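Local coordinates for oxidoreductase protein (Agrobacterium radiobacter, PDB 5UI9), which binds NAD+ and a small dihydroxy acid side by side and is probably an NAD-dependent dehydrogenase of the GFO/IDH/MocA family, at residues K98-S103 / D318-F323; V123-R128 / G180-D185; T131-V136 / A187-G192. All blocks are in the same frame, centred on the assembly; numbering follows the deposited sequence.

Contact 1: residues K98-S103 / D318-F323. With NAD (nicotinamide-adenine-dinucleotide), chain C; 8A1 ((2S)-2,3-dihydroxy-2-methylpropanoic acid), chain D.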
loop_
_atom_site.group_PDB
_atom_site.type_symbol
_atom_site.label_atom_id
_atom_site.label_comp_id
_atom_site.label_asym_id
_atom_site.label_seq_id
_atom_site.Cartn_x
_atom_site.Cartn_y
_atom_site.Cartn_z
ATOM N N LYS A 98 10.778 2.611 -23.601
ATOM C CA LYS A 98 10.592 3.473 -22.431
ATOM C C LYS A 98 11.975 3.858 -21.884
ATOM O O LYS A 98 12.962 3.203 -22.233
ATOM C CB LYS A 98 9.712 2.842 -21.327
ATOM C CG LYS A 98 9.915 1.368 -20.965
ATOM C CD LYS A 98 11.270 1.008 -20.362
ATOM C CE LYS A 98 11.522 1.692 -19.022
ATOM N NZ LYS A 98 12.688 1.100 -18.310
ATOM N N PRO A 99 12.088 4.941 -21.108
ATOM C CA PRO A 99 11.084 6.003 -21.013
ATOM C C PRO A 99 10.852 6.658 -22.382
ATOM O O PRO A 99 11.818 6.920 -23.101
ATOM C CB PRO A 99 11.728 7.027 -20.066
ATOM C CG PRO A 99 12.991 6.403 -19.559
ATOM C CD PRO A 99 13.381 5.358 -20.551
ATOM N N PHE A 100 9.591 6.916 -22.719
ATOM C CA PHE A 100 9.207 7.432 -24.046
ATOM C C PHE A 100 10.051 8.651 -24.430
ATOM O O PHE A 100 10.744 8.642 -25.453
ATOM C CB PHE A 100 7.697 7.749 -24.038
ATOM C CG PHE A 100 7.102 8.134 -25.370
ATOM C CD1 PHE A 100 7.718 7.852 -26.594
ATOM C CD2 PHE A 100 5.846 8.732 -25.387
ATOM C CE1 PHE A 100 7.116 8.215 -27.790
ATOM C CE2 PHE A 100 5.235 9.085 -26.581
ATOM C CZ PHE A 100 5.871 8.828 -27.784
ATOM N N ALA A 101 10.021 9.661 -23.564
ATOM C CA ALA A 101 10.731 10.917 -23.762
ATOM C C ALA A 101 11.321 11.410 -22.448
ATOM O O ALA A 101 11.095 10.806 -21.394
ATOM C CB ALA A 101 9.772 11.955 -24.317
ATOM N N LYS A 102 12.073 12.509 -22.526
ATOM C CA LYS A 102 12.609 13.188 -21.346
ATOM C C LYS A 102 11.540 13.978 -20.587
ATOM O O LYS A 102 11.672 14.194 -19.387
ATOM C CB LYS A 102 13.749 14.135 -21.738
ATOM C CG LYS A 102 15.015 13.426 -22.181
ATOM C CD LYS A 102 16.093 14.405 -22.630
ATOM C CE LYS A 102 17.487 13.883 -22.303
ATOM N NZ LYS A 102 18.549 14.566 -23.098
ATOM N N SER A 103 10.500 14.424 -21.292
ATOM C CA SER A 103 9.398 15.169 -20.679
ATOM C C SER A 103 8.088 14.894 -21.413
ATOM O O SER A 103 8.089 14.372 -22.536
ATOM C CB SER A 103 9.701 16.672 -20.692
ATOM O OG SER A 103 9.718 17.184 -22.017
ATOM N N ASP A 318 -1.663 6.665 -26.303
ATOM C CA ASP A 318 -2.019 6.038 -25.030
ATOM C C ASP A 318 -0.948 6.286 -23.967
ATOM O O ASP A 318 -1.267 6.613 -22.819
ATOM C CB ASP A 318 -2.231 4.526 -25.180
ATOM C CG ASP A 318 -2.575 3.847 -23.846
ATOM O OD1 ASP A 318 -3.763 3.866 -23.455
ATOM O OD2 ASP A 318 -1.656 3.312 -23.182
ATOM N N ASN A 319 0.316 6.137 -24.363
ATOM C CA ASN A 319 1.427 6.212 -23.431
ATOM C C ASN A 319 1.595 7.594 -22.785
ATOM O O ASN A 319 2.139 7.682 -21.695
ATOM C CB ASN A 319 2.733 5.777 -24.101
ATOM C CG ASN A 319 3.824 5.449 -23.091
ATOM O OD1 ASN A 319 4.779 6.206 -22.930
ATOM N ND2 ASN A 319 3.670 4.327 -22.394
ATOM N N LEU A 320 1.126 8.656 -23.443
ATOM C CA LEU A 320 1.084 9.999 -22.830
ATOM C C LEU A 320 0.365 9.990 -21.478
ATOM O O LEU A 320 0.756 10.706 -20.562
ATOM C CB LEU A 320 0.378 11.005 -23.745
ATOM C CG LEU A 320 0.997 11.364 -25.096
ATOM C CD1 LEU A 320 0.080 12.318 -25.851
ATOM C CD2 LEU A 320 2.387 11.963 -24.920
ATOM N N LYS A 321 -0.685 9.177 -21.362
ATOM C CA LYS A 321 -1.472 9.105 -20.125
ATOM C C LYS A 321 -0.753 8.334 -19.014
ATOM O O LYS A 321 -1.052 8.529 -17.838
ATOM C CB LYS A 321 -2.873 8.554 -20.403
ATOM C CG LYS A 321 -3.726 9.540 -21.208
ATOM C CD LYS A 321 -5.084 8.979 -21.608
ATOM C CE LYS A 321 -4.985 8.110 -22.849
ATOM N NZ LYS A 321 -6.290 7.484 -23.195
ATOM N N THR A 322 0.185 7.468 -19.393
ATOM C CA THR A 322 1.118 6.860 -18.450
ATOM C C THR A 322 2.244 7.837 -18.120
ATOM O O THR A 322 2.553 8.059 -16.942
ATOM C CB THR A 322 1.700 5.544 -19.011
ATOM O OG1 THR A 322 0.668 4.552 -19.041
ATOM C CG2 THR A 322 2.859 5.033 -18.164
ATOM N N PHE A 323 2.859 8.409 -19.154
ATOM C CA PHE A 323 4.009 9.294 -18.957
ATOM C C PHE A 323 3.684 10.513 -18.101
ATOM O O PHE A 323 4.503 10.917 -17.283
ATOM C CB PHE A 323 4.643 9.747 -20.282
ATOM C CG PHE A 323 6.021 10.308 -20.099
ATOM C CD1 PHE A 323 6.203 11.643 -19.743
ATOM C CD2 PHE A 323 7.135 9.489 -20.209
ATOM C CE1 PHE A 323 7.470 12.155 -19.522
ATOM C CE2 PHE A 323 8.410 9.999 -20.003
ATOM C CZ PHE A 323 8.576 11.335 -19.660
HETATM P PA NAD C . 22.353 0.484 -23.304
HETATM O O1A NAD C . 23.159 1.724 -22.981
HETATM O O2A NAD C . 22.858 -0.873 -22.899
HETATM O O5B NAD C . 22.080 0.459 -24.880
HETATM C C5B NAD C . 21.857 1.636 -25.647
HETATM C C4B NAD C . 22.601 1.462 -26.961
HETATM O O4B NAD C . 22.167 2.467 -27.872
HETATM C C3B NAD C . 24.106 1.621 -26.808
HETATM O O3B NAD C . 24.767 0.505 -27.422
HETATM C C2B NAD C . 24.441 2.937 -27.496
HETATM O O2B NAD C . 25.707 2.885 -28.154
HETATM C C1B NAD C . 23.297 3.085 -28.485
HETATM N N9A NAD C . 22.887 4.458 -28.862
HETATM C C8A NAD C . 22.597 5.491 -28.046
HETATM N N7A NAD C . 22.221 6.573 -28.776
HETATM C C5A NAD C . 22.251 6.230 -30.078
HETATM C C6A NAD C . 21.974 6.882 -31.386
HETATM N N6A NAD C . 21.573 8.170 -31.459
HETATM N N1A NAD C . 22.132 6.143 -32.509
HETATM C C2A NAD C . 22.536 4.856 -32.478
HETATM N N3A NAD C . 22.803 4.207 -31.329
HETATM C C4A NAD C . 22.681 4.826 -30.124
HETATM O O3 NAD C . 20.867 0.695 -22.727
HETATM P PN NAD C . 19.868 -0.517 -22.352
HETATM O O1N NAD C . 20.148 -1.001 -20.951
HETATM O O2N NAD C . 19.845 -1.514 -23.482
HETATM O O5D NAD C . 18.499 0.305 -22.299
HETATM C C5D NAD C . 18.009 0.943 -23.471
HETATM C C4D NAD C . 16.566 1.339 -23.227
HETATM O O4D NAD C . 15.809 0.155 -22.958
HETATM C C3D NAD C . 16.420 2.264 -22.027
HETATM O O3D NAD C . 15.587 3.377 -22.367
HETATM C C2D NAD C . 15.786 1.398 -20.950
HETATM O O2D NAD C . 14.877 2.115 -20.115
HETATM C C1D NAD C . 15.052 0.332 -21.762
HETATM N N1N NAD C . 14.847 -0.963 -21.086
HETATM C C2N NAD C . 13.620 -1.506 -21.177
HETATM C C3N NAD C . 13.304 -2.721 -20.588
HETATM C C7N NAD C . 11.904 -3.250 -20.740
HETATM O O7N NAD C . 11.294 -3.030 -21.784
HETATM N N7N NAD C . 11.339 -3.950 -19.753
HETATM C C4N NAD C . 14.299 -3.394 -19.879
HETATM C C5N NAD C . 15.573 -2.828 -19.793
HETATM C C6N NAD C . 15.830 -1.606 -20.415
HETATM O OXT 8A1 D . 12.500 -3.675 -17.173
HETATM C C 8A1 D . 12.904 -2.492 -17.065
HETATM O O 8A1 D . 12.429 -1.557 -17.748
HETATM C CA 8A1 D . 13.990 -2.173 -16.070
HETATM C CB 8A1 D . 13.285 -1.722 -14.791
HETATM O O1 8A1 D . 14.204 -1.573 -13.704
HETATM O O2 8A1 D . 14.825 -1.120 -16.579
HETATM C C3 8A1 D . 14.873 -3.401 -15.841
HETATM O O HOH W 1 7.023 5.691 -21.543
#

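Contact 2: residues V123-R128 / G180-D185. With NAD (nicotinamide-adenine-dinucleotide), chain C; 8A1 ((2S)-2,3-dihydroxy-2-methylpropanoic acid), chain D.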
loop_
_atom_site.group_PDB
_atom_site.type_symbol
_atom_site.label_atom_id
_atom_site.label_comp_id
_atom_site.label_asym_id
_atom_site.label_seq_id
_atom_site.Cartn_x
_atom_site.Cartn_y
_atom_site.Cartn_z
ATOM N N VAL A 123 4.933 2.669 -28.061
ATOM C CA VAL A 123 5.946 2.618 -27.017
ATOM C C VAL A 123 6.138 1.160 -26.626
ATOM O O VAL A 123 5.162 0.434 -26.397
ATOM C CB VAL A 123 5.566 3.483 -25.798
ATOM C CG1 VAL A 123 6.647 3.411 -24.713
ATOM C CG2 VAL A 123 5.346 4.919 -26.255
ATOM N N HIS A 124 7.390 0.714 -26.576
ATOM C CA HIS A 124 7.677 -0.630 -26.103
ATOM C C HIS A 124 7.515 -0.595 -24.575
ATOM O O HIS A 124 8.471 -0.380 -23.835
ATOM C CB HIS A 124 9.068 -1.108 -26.540
ATOM C CG HIS A 124 9.322 -2.563 -26.281
ATOM N ND1 HIS A 124 9.667 -3.443 -27.283
ATOM C CD2 HIS A 124 9.291 -3.288 -25.134
ATOM C CE1 HIS A 124 9.841 -4.645 -26.767
ATOM N NE2 HIS A 124 9.609 -4.581 -25.464
ATOM N N GLU A 125 6.271 -0.766 -24.139
ATOM C CA GLU A 125 5.914 -0.814 -22.733
ATOM C C GLU A 125 5.376 -2.223 -22.453
ATOM O O GLU A 125 4.184 -2.492 -22.652
ATOM C CB GLU A 125 4.881 0.284 -22.445
ATOM C CG GLU A 125 4.358 0.337 -21.020
ATOM C CD GLU A 125 5.453 0.179 -19.977
ATOM O OE1 GLU A 125 6.309 1.083 -19.859
ATOM O OE2 GLU A 125 5.458 -0.869 -19.300
ATOM N N ASN A 126 6.269 -3.111 -22.002
ATOM C CA ASN A 126 6.019 -4.567 -22.051
ATOM C C ASN A 126 5.491 -5.212 -20.758
ATOM O O ASN A 126 5.111 -6.384 -20.771
ATOM C CB ASN A 126 7.245 -5.338 -22.625
ATOM C CG ASN A 126 8.537 -5.135 -21.832
ATOM O OD1 ASN A 126 8.526 -4.920 -20.622
ATOM N ND2 ASN A 126 9.669 -5.223 -22.525
ATOM N N PHE A 127 5.422 -4.453 -19.664
ATOM C CA PHE A 127 4.989 -5.017 -18.366
ATOM C C PHE A 127 3.529 -5.452 -18.390
ATOM O O PHE A 127 3.217 -6.552 -17.946
ATOM C CB PHE A 127 5.265 -4.055 -17.204
ATOM C CG PHE A 127 6.600 -4.268 -16.553
ATOM C CD1 PHE A 127 7.762 -4.257 -17.306
ATOM C CD2 PHE A 127 6.699 -4.475 -15.175
ATOM C CE1 PHE A 127 8.997 -4.461 -16.710
ATOM C CE2 PHE A 127 7.932 -4.666 -14.571
ATOM C CZ PHE A 127 9.082 -4.668 -15.335
ATOM N N ARG A 128 2.648 -4.630 -18.965
ATOM C CA ARG A 128 1.239 -5.025 -19.143
ATOM C C ARG A 128 1.052 -6.265 -20.040
ATOM O O ARG A 128 0.006 -6.914 -19.984
ATOM C CB ARG A 128 0.394 -3.863 -19.678
ATOM C CG ARG A 128 0.679 -3.470 -21.132
ATOM C CD ARG A 128 -0.478 -2.703 -21.737
ATOM N NE ARG A 128 -0.584 -1.354 -21.191
ATOM C CZ ARG A 128 -1.471 -0.441 -21.581
ATOM N NH1 ARG A 128 -2.357 -0.711 -22.535
ATOM N NH2 ARG A 128 -1.462 0.763 -21.028
ATOM N N GLY A 180 8.839 2.617 -12.120
ATOM C CA GLY A 180 7.506 3.142 -11.805
ATOM C C GLY A 180 6.666 3.404 -13.040
ATOM O O GLY A 180 5.448 3.228 -13.020
ATOM N N ILE A 181 7.325 3.826 -14.115
ATOM C CA ILE A 181 6.692 3.985 -15.414
ATOM C C ILE A 181 5.918 2.720 -15.833
ATOM O O ILE A 181 4.808 2.825 -16.346
ATOM C CB ILE A 181 7.741 4.422 -16.470
ATOM C CG1 ILE A 181 7.075 5.006 -17.716
ATOM C CG2 ILE A 181 8.691 3.287 -16.839
ATOM C CD1 ILE A 181 8.019 5.890 -18.508
ATOM N N HIS A 182 6.486 1.540 -15.573
ATOM C CA HIS A 182 5.800 0.273 -15.808
ATOM C C HIS A 182 4.638 0.071 -14.847
ATOM O O HIS A 182 3.538 -0.294 -15.265
ATOM C CB HIS A 182 6.730 -0.934 -15.621
ATOM C CG HIS A 182 7.876 -1.003 -16.581
ATOM N ND1 HIS A 182 7.704 -1.074 -17.949
ATOM C CD2 HIS A 182 9.209 -1.080 -16.363
ATOM C CE1 HIS A 182 8.888 -1.165 -18.530
ATOM N NE2 HIS A 182 9.817 -1.161 -17.592
ATOM N N THR A 183 4.900 0.257 -13.552
ATOM C CA THR A 183 3.904 -0.032 -12.519
ATOM C C THR A 183 2.684 0.891 -12.640
ATOM O O THR A 183 1.546 0.463 -12.434
ATOM C CB THR A 183 4.503 0.107 -11.103
ATOM O OG1 THR A 183 5.869 -0.322 -11.103
ATOM C CG2 THR A 183 3.721 -0.728 -10.110
ATOM N N LEU A 184 2.947 2.157 -12.954
ATOM C CA LEU A 184 1.898 3.139 -13.246
ATOM C C LEU A 184 1.098 2.785 -14.502
ATOM O O LEU A 184 -0.118 3.005 -14.551
ATOM C CB LEU A 184 2.507 4.539 -13.402
ATOM C CG LEU A 184 3.068 5.153 -12.115
ATOM C CD1 LEU A 184 3.979 6.329 -12.436
ATOM C CD2 LEU A 184 1.941 5.573 -11.178
ATOM N N ASP A 185 1.779 2.243 -15.509
ATOM C CA ASP A 185 1.101 1.775 -16.720
ATOM C C ASP A 185 0.174 0.610 -16.390
ATOM O O ASP A 185 -0.941 0.543 -16.914
ATOM C CB ASP A 185 2.096 1.331 -17.796
ATOM C CG ASP A 185 1.419 1.076 -19.130
ATOM O OD1 ASP A 185 1.060 2.064 -19.802
ATOM O OD2 ASP A 185 1.209 -0.108 -19.486
HETATM P PA NAD C . 22.353 0.484 -23.304
HETATM O O1A NAD C . 23.159 1.724 -22.981
HETATM O O2A NAD C . 22.858 -0.873 -22.899
HETATM O O5B NAD C . 22.080 0.459 -24.880
HETATM C C5B NAD C . 21.857 1.636 -25.647
HETATM C C4B NAD C . 22.601 1.462 -26.961
HETATM O O4B NAD C . 22.167 2.467 -27.872
HETATM C C3B NAD C . 24.106 1.621 -26.808
HETATM O O3B NAD C . 24.767 0.505 -27.422
HETATM C C2B NAD C . 24.441 2.937 -27.496
HETATM O O2B NAD C . 25.707 2.885 -28.154
HETATM C C1B NAD C . 23.297 3.085 -28.485
HETATM N N9A NAD C . 22.887 4.458 -28.862
HETATM C C8A NAD C . 22.597 5.491 -28.046
HETATM N N7A NAD C . 22.221 6.573 -28.776
HETATM C C5A NAD C . 22.251 6.230 -30.078
HETATM C C6A NAD C . 21.974 6.882 -31.386
HETATM N N6A NAD C . 21.573 8.170 -31.459
HETATM N N1A NAD C . 22.132 6.143 -32.509
HETATM C C2A NAD C . 22.536 4.856 -32.478
HETATM N N3A NAD C . 22.803 4.207 -31.329
HETATM C C4A NAD C . 22.681 4.826 -30.124
HETATM O O3 NAD C . 20.867 0.695 -22.727
HETATM P PN NAD C . 19.868 -0.517 -22.352
HETATM O O1N NAD C . 20.148 -1.001 -20.951
HETATM O O2N NAD C . 19.845 -1.514 -23.482
HETATM O O5D NAD C . 18.499 0.305 -22.299
HETATM C C5D NAD C . 18.009 0.943 -23.471
HETATM C C4D NAD C . 16.566 1.339 -23.227
HETATM O O4D NAD C . 15.809 0.155 -22.958
HETATM C C3D NAD C . 16.420 2.264 -22.027
HETATM O O3D NAD C . 15.587 3.377 -22.367
HETATM C C2D NAD C . 15.786 1.398 -20.950
HETATM O O2D NAD C . 14.877 2.115 -20.115
HETATM C C1D NAD C . 15.052 0.332 -21.762
HETATM N N1N NAD C . 14.847 -0.963 -21.086
HETATM C C2N NAD C . 13.620 -1.506 -21.177
HETATM C C3N NAD C . 13.304 -2.721 -20.588
HETATM C C7N NAD C . 11.904 -3.250 -20.740
HETATM O O7N NAD C . 11.294 -3.030 -21.784
HETATM N N7N NAD C . 11.339 -3.950 -19.753
HETATM C C4N NAD C . 14.299 -3.394 -19.879
HETATM C C5N NAD C . 15.573 -2.828 -19.793
HETATM C C6N NAD C . 15.830 -1.606 -20.415
HETATM O OXT 8A1 D . 12.500 -3.675 -17.173
HETATM C C 8A1 D . 12.904 -2.492 -17.065
HETATM O O 8A1 D . 12.429 -1.557 -17.748
HETATM C CA 8A1 D . 13.990 -2.173 -16.070
HETATM C CB 8A1 D . 13.285 -1.722 -14.791
HETATM O O1 8A1 D . 14.204 -1.573 -13.704
HETATM O O2 8A1 D . 14.825 -1.120 -16.579
HETATM C C3 8A1 D . 14.873 -3.401 -15.841
HETATM O O HOH W 2 3.092 -1.869 -18.747
#

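Contact 3: residues T131-V136 / A187-G192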
loop_
_atom_site.group_PDB
_atom_site.type_symbol
_atom_site.label_atom_id
_atom_site.label_comp_id
_atom_site.label_asym_id
_atom_site.label_seq_id
_atom_site.Cartn_x
_atom_site.Cartn_y
_atom_site.Cartn_z
ATOM N N THR A 131 2.331 -12.326 -18.852
ATOM C CA THR A 131 1.234 -13.278 -18.624
ATOM C C THR A 131 0.435 -13.043 -17.319
ATOM O O THR A 131 -0.790 -12.991 -17.365
ATOM C CB THR A 131 1.754 -14.728 -18.710
ATOM O OG1 THR A 131 2.345 -14.933 -20.000
ATOM C CG2 THR A 131 0.630 -15.756 -18.495
ATOM N N PRO A 132 1.111 -12.885 -16.165
ATOM C CA PRO A 132 0.332 -12.653 -14.936
ATOM C C PRO A 132 -0.498 -11.365 -14.936
ATOM O O PRO A 132 -1.592 -11.347 -14.362
ATOM C CB PRO A 132 1.404 -12.605 -13.831
ATOM C CG PRO A 132 2.688 -12.365 -14.546
ATOM C CD PRO A 132 2.540 -13.057 -15.866
ATOM N N ILE A 133 -0.005 -10.318 -15.593
ATOM C CA ILE A 133 -0.743 -9.048 -15.666
ATOM C C ILE A 133 -1.946 -9.171 -16.609
ATOM O O ILE A 133 -3.014 -8.619 -16.347
ATOM C CB ILE A 133 0.148 -7.868 -16.140
ATOM C CG1 ILE A 133 1.464 -7.782 -15.342
ATOM C CG2 ILE A 133 -0.624 -6.553 -16.081
ATOM C CD1 ILE A 133 1.314 -7.811 -13.847
ATOM N N GLN A 134 -1.749 -9.881 -17.713
ATOM C CA GLN A 134 -2.828 -10.212 -18.648
ATOM C C GLN A 134 -3.917 -11.022 -17.964
ATOM O O GLN A 134 -5.099 -10.793 -18.205
ATOM C CB GLN A 134 -2.280 -10.993 -19.850
ATOM C CG GLN A 134 -1.394 -10.156 -20.767
ATOM C CD GLN A 134 -2.193 -9.248 -21.683
ATOM O OE1 GLN A 134 -3.054 -9.714 -22.428
ATOM N NE2 GLN A 134 -1.907 -7.950 -21.637
ATOM N N ALA A 135 -3.515 -11.949 -17.096
ATOM C CA ALA A 135 -4.473 -12.761 -16.343
ATOM C C ALA A 135 -5.304 -11.922 -15.363
ATOM O O ALA A 135 -6.515 -12.114 -15.263
ATOM C CB ALA A 135 -3.760 -13.888 -15.614
ATOM N N VAL A 136 -4.664 -10.995 -14.654
ATOM C CA VAL A 136 -5.379 -10.065 -13.763
ATOM C C VAL A 136 -6.423 -9.261 -14.553
ATOM O O VAL A 136 -7.571 -9.138 -14.124
ATOM C CB VAL A 136 -4.405 -9.118 -13.007
ATOM C CG1 VAL A 136 -5.144 -7.987 -12.286
ATOM C CG2 VAL A 136 -3.564 -9.906 -12.008
ATOM N N ALA A 187 -1.231 0.064 -13.448
ATOM C CA ALA A 187 -2.352 0.649 -12.701
ATOM C C ALA A 187 -3.429 1.192 -13.651
ATOM O O ALA A 187 -4.614 0.945 -13.449
ATOM C CB ALA A 187 -1.859 1.743 -11.764
ATOM N N ARG A 188 -3.001 1.894 -14.701
ATOM C CA ARG A 188 -3.916 2.385 -15.759
ATOM C C ARG A 188 -4.592 1.261 -16.526
ATOM O O ARG A 188 -5.799 1.289 -16.752
ATOM C CB ARG A 188 -3.163 3.228 -16.785
ATOM C CG ARG A 188 -2.822 4.630 -16.341
ATOM C CD ARG A 188 -2.305 5.448 -17.516
ATOM N NE ARG A 188 -3.262 5.474 -18.628
ATOM C CZ ARG A 188 -3.079 4.972 -19.854
ATOM N NH1 ARG A 188 -1.929 4.407 -20.238
ATOM N NH2 ARG A 188 -4.071 5.059 -20.729
ATOM N N PHE A 189 -3.785 0.296 -16.948
ATOM C CA PHE A 189 -4.250 -0.871 -17.696
ATOM C C PHE A 189 -5.363 -1.611 -16.950
ATOM O O PHE A 189 -6.368 -1.980 -17.544
ATOM C CB PHE A 189 -3.053 -1.794 -17.969
ATOM C CG PHE A 189 -3.380 -3.030 -18.758
ATOM C CD1 PHE A 189 -3.962 -2.936 -20.024
ATOM C CD2 PHE A 189 -3.066 -4.290 -18.259
ATOM C CE1 PHE A 189 -4.245 -4.083 -20.758
ATOM C CE2 PHE A 189 -3.345 -5.439 -18.986
ATOM C CZ PHE A 189 -3.930 -5.333 -20.247
ATOM N N ILE A 190 -5.183 -1.799 -15.639
ATOM C CA ILE A 190 -6.145 -2.521 -14.805
ATOM C C ILE A 190 -7.332 -1.657 -14.352
ATOM O O ILE A 190 -8.474 -2.086 -14.479
ATOM C CB ILE A 190 -5.447 -3.152 -13.568
ATOM C CG1 ILE A 190 -4.319 -4.109 -14.006
ATOM C CG2 ILE A 190 -6.447 -3.885 -12.683
ATOM C CD1 ILE A 190 -4.698 -5.099 -15.094
ATOM N N LEU A 191 -7.067 -0.470 -13.804
ATOM C CA LEU A 191 -8.125 0.358 -13.181
ATOM C C LEU A 191 -8.473 1.648 -13.932
ATOM O O LEU A 191 -9.236 2.472 -13.416
ATOM C CB LEU A 191 -7.742 0.695 -11.736
ATOM C CG LEU A 191 -7.580 -0.487 -10.782
ATOM C CD1 LEU A 191 -7.142 0.017 -9.418
ATOM C CD2 LEU A 191 -8.866 -1.289 -10.666
ATOM N N GLY A 192 -7.947 1.810 -15.150
ATOM C CA GLY A 192 -8.240 2.981 -15.979
ATOM C C GLY A 192 -7.448 4.233 -15.635
ATOM O O GLY A 192 -6.695 4.280 -14.643
#

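Contact 1: residues K98-S103 / D318-F323
Phe323 lays the far end of its ring against the backbone of the loop 98-103. Its CZ approaches Ala101 O to 3.1 Å, and Phe323 CE1 lies 3.4 Å from Ser103 C, so this end of the ring meets peptide groups more than side chains. CB of Pro99 meets the edge of the same ring, while CB of Phe100 adds an apolar touch on CD2. Phe100 points at helix 316-335: with CG anti to the backbone N (chi1 -173°), its ring edge reaches the CD2 methyl of Leu320, 4.4 Å from CE2. Asn319 runs past Phe100 in the opposite direction, its amide plane steeply inclined to the ring, and its OD1 comes within 3.5 Å of Phe100 CB. No direct hydrogen bond joins the two segments. Instead, a water accepts from the backbone N of Phe100 and donates to OD1 of Asn319 at 2.7 Å, bridging the peptide N-H and the buried side-chain carbonyl.

Beyond this layer, the Phe100 side chain packs on helix 104-116 (Ala107, Met110, Val111) and strand 121-124 (Leu121, Val123). Lys98 turns the other way: its chain, bent at chi2 and chi3, brings NZ to 2.7 Å from O of 8A1 and 3.0 Å from O2D of NAD, and Asp178 makes a salt bridge to the same nitrogen. The carbonyl O of Lys98 accepts from both hydroxyls of the nicotinamide ribose, O3D at 2.6 Å. This lysine followed by a cis-peptide proline, just after strand 94-97, matches the Lys-Pro motif of GFO/IDH/MocA dehydrogenases, at the C-terminal ends of the Rossmann strands.

Contact 2: residues V123-R128 / G180-D185
His182 donates from ND1 to OE2 of Glu125 in a short, nearly straight bond (2.6 Å, 173°) that enters the carboxylate on its syn side and lies in the imidazole plane. Glu125, its CG anti to the backbone N, bends at chi2 to bring the carboxylate there. At the other ring nitrogen, NE2 donates to O of 8A1, also at 2.6 Å and in the ring plane, so two hydrogen bonds fix the rotation of the imidazole. Arg128 forms a side-on salt bridge with Asp185: NE is 2.8 Å from OD2 and NH2 3.1 Å from OD1, the guanidinium and carboxylate planes being 27° apart. Thr322 makes a further hydrogen bond to OD1. Between the two acids, whose OE2 and OD2 approach to 4.3 Å, a water donates to both oxygens and accepts from the backbone N of Arg128.

Asn126 faces the cofactor. Its OD1 accepts from N7N of NAD at 3.1 Å, and its ND2 donates to NE2 of His124, which steadies the amide; a weak bond also runs from ND2 to O7N.

Around these bonds the packing is aromatic. Phe127 lies almost flat on His182 in an offset stack, centroids 3.8 Å apart and planes at 11°, and CB of His182 extends the overlap as a CH-pi contact over the phenyl face. The edge of Phe127 turns to N7N of NAD and OXT of 8A1. Glu125, the phenyl face and 8A1 together hold the imidazole in one orientation, with NE2 directed at the ligand carboxylate.

Contact 3: residues T131-V136 / A187-G192
Phe189 sets the CD2-CE2 side of its ring against the CG2 methyl of Ile133, which meets the edge near the ring plane, 4.0 Å from CD2. The phenyl reaches across because CG stands anti to the backbone N (chi1 -179°), carrying the ring outward from helix 187-191 toward its neighbour. Gln134 comes to the far end of the same ring. Its CB points away from helix 187-191, but the chain bends at chi2 (-78°) and brings NE2 to 3.6 Å from CZ of Phe189, with the amide and phenyl planes 24° apart. NE2 donates to the carbonyl O of Arg128, which anchors the amide beside the phenyl.

Ile190 fills the other part of the interface. Its CD1 methyl lies 4.1 Å from CG1 of Val136, the two side chains meeting at about a right angle, and it is equally far from the carbonyl O of Ile133. The CG2 methyl of Ile133 is a little more distant from this CD1, so Ile133 touches both Phe189 and Ile190 and joins the two halves of the contact. The two short helical segments run in broadly the same direction, with axes 10.5 Å apart at closest approach, and it is these branched and aromatic side chains that bridge them.

Outside the pair, Phe153 of strand 148-156 packs on Ile190, placing helix 175-191 against the mixed sheet. Lys137 makes a cation-pi contact with Phe189 and a hydrogen bond to its carbonyl O. The contact thus joins two helices of the GFO/IDH/MocA C-terminal domain. No hydrogen bond or salt bridge crosses between 131-136 and 187-192: the direct contact rests on dispersion and shape, and the amide of Gln134 is satisfied by Arg128 outside the pair.

Helix 175-191 runs through contact 2 and on into contact 3, whose centres are 11 Å apart; the centre of contact 1 lies 9 Å from that of contact 2 and 18 Å from that of contact 3. Contacts 1 and 2 both reach NAD and 8A1, whereas in contact 3 the side chain of Ile133 stays about 11 Å from NAD. Thr322 OG1 sits 2.9 Å from Arg188 NH1, and Asp318 OD1 forms a salt bridge with Arg188 NH2 at 3.0 Å. Packing adds to this, with Asn319 CB 3.5 Å from Val123 CG2 and Phe127 O 3.4 Å from Ile133 CG1. Helix 316-335 is thereby linked to the helix that carries His182 into the 8A1 pocket.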